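Local coordinates for protein sialidase B (Streptococcus pneumoniae TIGR4, PDB 4XJA) that cleaves terminal sialic acid residues from oligosaccharides, glycoproteins and glycolipids as an exo-alpha-sialidase of glycosyl hydrolase family 33, at residues F287-I292 and L304-P309. The protein carries 1 engineered substitution. Residues are numbered along the deposited sequence; the frame is centred on the assembly and turned at random.
Sequences FIDSSI and LADVMP. With SFJ ((2R,3R,4R,5R,6R)-5-acetamido-2,3-difluoro-4-hydroxy-6-[(1R,2R)-1,2,3-trihydroxypropyl]tetrahydro-2H-pyran-2-carboxylic acid), chain F.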
ATOM      1  N   PHE A 287       9.470 -10.561  -1.484  1.00 16.03           N
ATOM      2  CA  PHE A 287       9.890  -9.773  -0.323  1.00 16.02           C
ATOM      3  C   PHE A 287       8.653  -9.081   0.224  1.00 15.46           C
ATOM      4  O   PHE A 287       7.724  -8.825  -0.521  1.00 18.14           O
ATOM      5  CB  PHE A 287      10.912  -8.713  -0.750  1.00 15.70           C
ATOM      6  CG  PHE A 287      12.181  -9.291  -1.310  1.00 16.13           C
ATOM      7  CD1 PHE A 287      13.216  -9.663  -0.469  1.00 15.70           C
ATOM      8  CD2 PHE A 287      12.328  -9.476  -2.675  1.00 16.79           C
ATOM      9  CE1 PHE A 287      14.387 -10.208  -0.982  1.00 19.21           C
ATOM     10  CE2 PHE A 287      13.491 -10.007  -3.198  1.00 16.50           C
ATOM     11  CZ  PHE A 287      14.523 -10.374  -2.352  1.00 15.33           C
ATOM     12  N   ILE A 288       8.618  -8.776   1.517  1.00 15.79           N
ATOM     13  CA  ILE A 288       7.429  -8.131   2.073  1.00 17.26           C
ATOM     14  C   ILE A 288       7.759  -7.419   3.378  1.00 15.09           C
ATOM     15  O   ILE A 288       8.567  -7.921   4.161  1.00 16.30           O
ATOM     16  CB  ILE A 288       6.270  -9.168   2.245  1.00 20.07           C
ATOM     17  CG1 ILE A 288       5.015  -8.533   2.844  1.00 15.78           C
ATOM     18  CG2 ILE A 288       6.715 -10.386   3.068  1.00 16.88           C
ATOM     19  CD1 ILE A 288       3.826  -9.473   2.795  1.00 17.96           C
ATOM     20  N   ASP A 289       7.159  -6.243   3.581  1.00 16.21           N
ATOM     21  CA  ASP A 289       7.320  -5.445   4.804  1.00 15.76           C
ATOM     22  C   ASP A 289       8.744  -4.913   4.994  1.00 19.44           C
ATOM     23  O   ASP A 289       9.571  -5.555   5.640  1.00 21.01           O
ATOM     24  CB  ASP A 289       6.892  -6.236   6.051  1.00 15.32           C
ATOM     25  CG  ASP A 289       5.402  -6.553   6.072  1.00 18.90           C
ATOM     26  OD1 ASP A 289       4.663  -6.015   5.223  1.00 16.51           O
ATOM     27  OD2 ASP A 289       4.968  -7.327   6.957  1.00 16.16           O
ATOM     28  N   SER A 290       9.023  -3.735   4.445  1.00 17.04           N
ATOM     29  CA  SER A 290      10.354  -3.155   4.546  1.00 13.88           C
ATOM     30  C   SER A 290      10.426  -2.097   5.640  1.00 15.60           C
ATOM     31  O   SER A 290       9.404  -1.591   6.117  1.00 13.53           O
ATOM     32  CB  SER A 290      10.819  -2.558   3.202  1.00 15.23           C
ATOM     33  OG  SER A 290       9.921  -1.577   2.691  1.00 15.44           O
ATOM     34  N   SER A 291      11.654  -1.758   6.023  1.00 16.27           N
ATOM     35  CA  SER A 291      11.902  -0.792   7.086  1.00 14.74           C
ATOM     36  C   SER A 291      13.274  -0.206   6.797  1.00 15.66           C
ATOM     37  O   SER A 291      14.160  -0.926   6.326  1.00 15.60           O
ATOM     38  CB  SER A 291      11.898  -1.499   8.443  1.00 15.18           C
ATOM     39  OG  SER A 291      11.900  -0.564   9.498  1.00 18.63           O
ATOM     40  N   ILE A 292      13.451   1.085   7.079  1.00 14.46           N
ATOM     41  CA  ILE A 292      14.674   1.809   6.710  1.00 14.60           C
ATOM     42  C   ILE A 292      15.309   2.468   7.939  1.00 15.54           C
ATOM     43  O   ILE A 292      14.600   2.906   8.854  1.00 14.48           O
ATOM     44  CB  ILE A 292      14.360   2.949   5.711  1.00 17.36           C
ATOM     45  CG1 ILE A 292      13.803   2.417   4.400  1.00 19.99           C
ATOM     46  CG2 ILE A 292      15.598   3.798   5.401  1.00 21.72           C
ATOM     47  CD1 ILE A 292      13.340   3.561   3.492  1.00 21.44           C
ATOM     48  N   LEU A 304      15.850  -3.316   5.626  1.00 13.98           N
ATOM     49  CA  LEU A 304      15.518  -4.712   5.875  1.00 13.54           C
ATOM     50  C   LEU A 304      14.124  -5.002   5.310  1.00 15.81           C
ATOM     51  O   LEU A 304      13.314  -4.089   5.154  1.00 16.28           O
ATOM     52  CB  LEU A 304      15.521  -5.003   7.383  1.00 14.57           C
ATOM     53  CG  LEU A 304      16.834  -5.331   8.101  1.00 16.14           C
ATOM     54  CD1 LEU A 304      17.848  -4.232   7.940  1.00 17.98           C
ATOM     55  CD2 LEU A 304      16.563  -5.543   9.580  1.00 16.77           C
ATOM     56  N   ALA A 305      13.847  -6.269   5.012  1.00 15.05           N
ATOM     57  CA  ALA A 305      12.502  -6.714   4.631  1.00 15.01           C
ATOM     58  C   ALA A 305      12.413  -8.210   4.880  1.00 15.75           C
ATOM     59  O   ALA A 305      13.453  -8.874   5.001  1.00 16.03           O
ATOM     60  CB  ALA A 305      12.212  -6.386   3.166  1.00 11.05           C
ATOM     61  N   ASP A 306      11.195  -8.746   4.976  1.00 16.06           N
ATOM     62  CA  ASP A 306      11.032 -10.197   5.059  1.00 14.73           C
ATOM     63  C   ASP A 306      11.298 -10.806   3.690  1.00 16.98           C
ATOM     64  O   ASP A 306      11.046 -10.172   2.665  1.00 15.68           O
ATOM     65  CB  ASP A 306       9.610 -10.596   5.467  1.00 16.08           C
ATOM     66  CG  ASP A 306       9.148  -9.975   6.788  1.00 18.03           C
ATOM     67  OD1 ASP A 306       9.969  -9.672   7.686  1.00 17.43           O
ATOM     68  OD2 ASP A 306       7.915  -9.830   6.937  1.00 17.93           O
ATOM     69  N   VAL A 307      11.793 -12.040   3.669  1.00 17.00           N
ATOM     70  CA  VAL A 307      12.003 -12.756   2.410  1.00 18.68           C
ATOM     71  C   VAL A 307      11.233 -14.051   2.457  1.00 17.15           C
ATOM     72  O   VAL A 307      11.349 -14.807   3.427  1.00 16.23           O
ATOM     73  CB  VAL A 307      13.470 -13.155   2.205  1.00 23.06           C
ATOM     74  CG1 VAL A 307      13.708 -13.488   0.736  1.00 17.75           C
ATOM     75  CG2 VAL A 307      14.385 -12.057   2.659  1.00 20.05           C
ATOM     76  N   MET A 308      10.458 -14.314   1.409  1.00 18.29           N
ATOM     77  CA  MET A 308       9.664 -15.530   1.319  1.00 18.93           C
ATOM     78  C   MET A 308      10.125 -16.323   0.106  1.00 18.44           C
ATOM     79  O   MET A 308      10.200 -15.778  -0.998  1.00 16.19           O
ATOM     80  CB  MET A 308       8.188 -15.186   1.142  1.00 21.17           C
ATOM     81  CG  MET A 308       7.608 -14.337   2.249  1.00 18.12           C
ATOM     82  SD  MET A 308       7.388 -15.287   3.747  1.00 20.29           S
ATOM     83  CE  MET A 308       6.682 -13.993   4.771  1.00 24.75           C
ATOM     84  N   PRO A 309      10.444 -17.609   0.306  1.00 16.62           N
ATOM     85  CA  PRO A 309      10.817 -18.484  -0.812  1.00 19.82           C
ATOM     86  C   PRO A 309       9.595 -18.760  -1.660  1.00 18.98           C
ATOM     87  O   PRO A 309       8.476 -18.407  -1.263  1.00 18.22           O
ATOM     88  CB  PRO A 309      11.272 -19.781  -0.126  1.00 20.06           C
ATOM     89  CG  PRO A 309      11.572 -19.387   1.295  1.00 20.64           C
ATOM     90  CD  PRO A 309      10.600 -18.277   1.608  1.00 19.66           C
TER
HETATM   91  C11 SFJ F 705       4.578 -10.772   6.638  1.00 19.07           C
HETATM   92  C9  SFJ F 705      -1.200 -11.507   9.028  0.78 38.41           C
HETATM   93  C10 SFJ F 705       3.124 -10.407   6.338  0.56 22.64           C
HETATM   94  C1  SFJ F 705      -2.276  -6.475   7.210  0.93 19.17           C
HETATM   95  C7  SFJ F 705      -0.322 -10.318   7.147  0.35 28.38           C
HETATM   96  C4  SFJ F 705       1.406  -7.143   5.899  1.00 18.51           C
HETATM   97  C3  SFJ F 705      -0.081  -6.655   5.674  0.80 19.57           C
HETATM   98  C5  SFJ F 705       1.409  -8.643   6.277  1.00 18.64           C
HETATM   99  C6  SFJ F 705       0.456  -8.962   7.421  0.90 21.64           C
HETATM  100  C2  SFJ F 705      -1.128  -7.414   6.724  0.31 21.18           C
HETATM  101  N5  SFJ F 705       2.742  -9.135   6.584  0.96 19.18           N
HETATM  102  O10 SFJ F 705       2.393 -11.237   5.857  0.93 23.64           O
HETATM  103  O9  SFJ F 705      -0.689 -12.659   8.435  0.40 41.93           O
HETATM  104  O1A SFJ F 705      -2.672  -6.599   8.375  1.00 19.09           O
HETATM  105  O8  SFJ F 705      -2.259  -9.535   8.520  0.64 38.88           O
HETATM  106  O7  SFJ F 705      -0.585 -10.684   5.785  0.32 29.96           O
HETATM  107  O4  SFJ F 705       2.248  -6.883   4.863  0.95 18.53           O
HETATM  108  O6  SFJ F 705      -0.384  -7.909   7.766  0.84 22.42           O
HETATM  109  FAI SFJ F 705      -0.327  -6.845   4.657  0.66 21.14           F
HETATM  110  FAJ SFJ F 705      -1.849  -8.327   6.257  0.55 26.85           F
HETATM  111  O1B SFJ F 705      -2.726  -5.757   6.315  0.96 20.09           O
HETATM  112  C8  SFJ F 705      -1.632 -10.630   7.938  0.88 32.89           C
HETATM  113  O   HOH W   1       6.718  -8.452   8.542  1.00 17.34           O
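The carboxylates of Asp289 and Asp306 lie near each other at the sialic acid pocket, OD2 of Asp289 3.9 Å from OD2 of Asp306. Asp289 grips the bound difluoro sugar with both oxygens: OD1 accepts from ligand O4 at 2.6 Å, and OD2 accepts the acetamido N5 at 2.9 Å. Asp306 OD2 lies 3.5 Å from C11, the acetamido methyl, while its OD1 is held by the backbone N of Leu452. Ile288 has CG1 anti to its backbone N (chi1 179°), extending CD1 to the sugar and leaving Ile288 CG2 against Asp306 CB and 4.0 Å from Met308 CE.

Behind these groups the antiparallel strands are joined by two reciprocal backbone pairs, Ile288 with Asp306 and Ser291 with Leu304. Between the pairs, Asp289 and Ser290 face Ala305 alone: a beta bulge, with Asp289 at positive phi (66°). Its carbonyl O finds no hydrogen-bond donor, just a CA-H...O contact from Ala305 CA at 3.3 Å. Asp224 OD1 accepts the Asp289 N-H. On the sheet face away from the sugar, Phe287 CE1 rests 3.8 Å from Val307 CG1, and Phe260 stacks on the Phe287 ring.

This hairpin belongs to the sialidase beta-propeller, with strand 451-459 parallel beside 286-294 and strand 420-426 antiparallel beside 301-308.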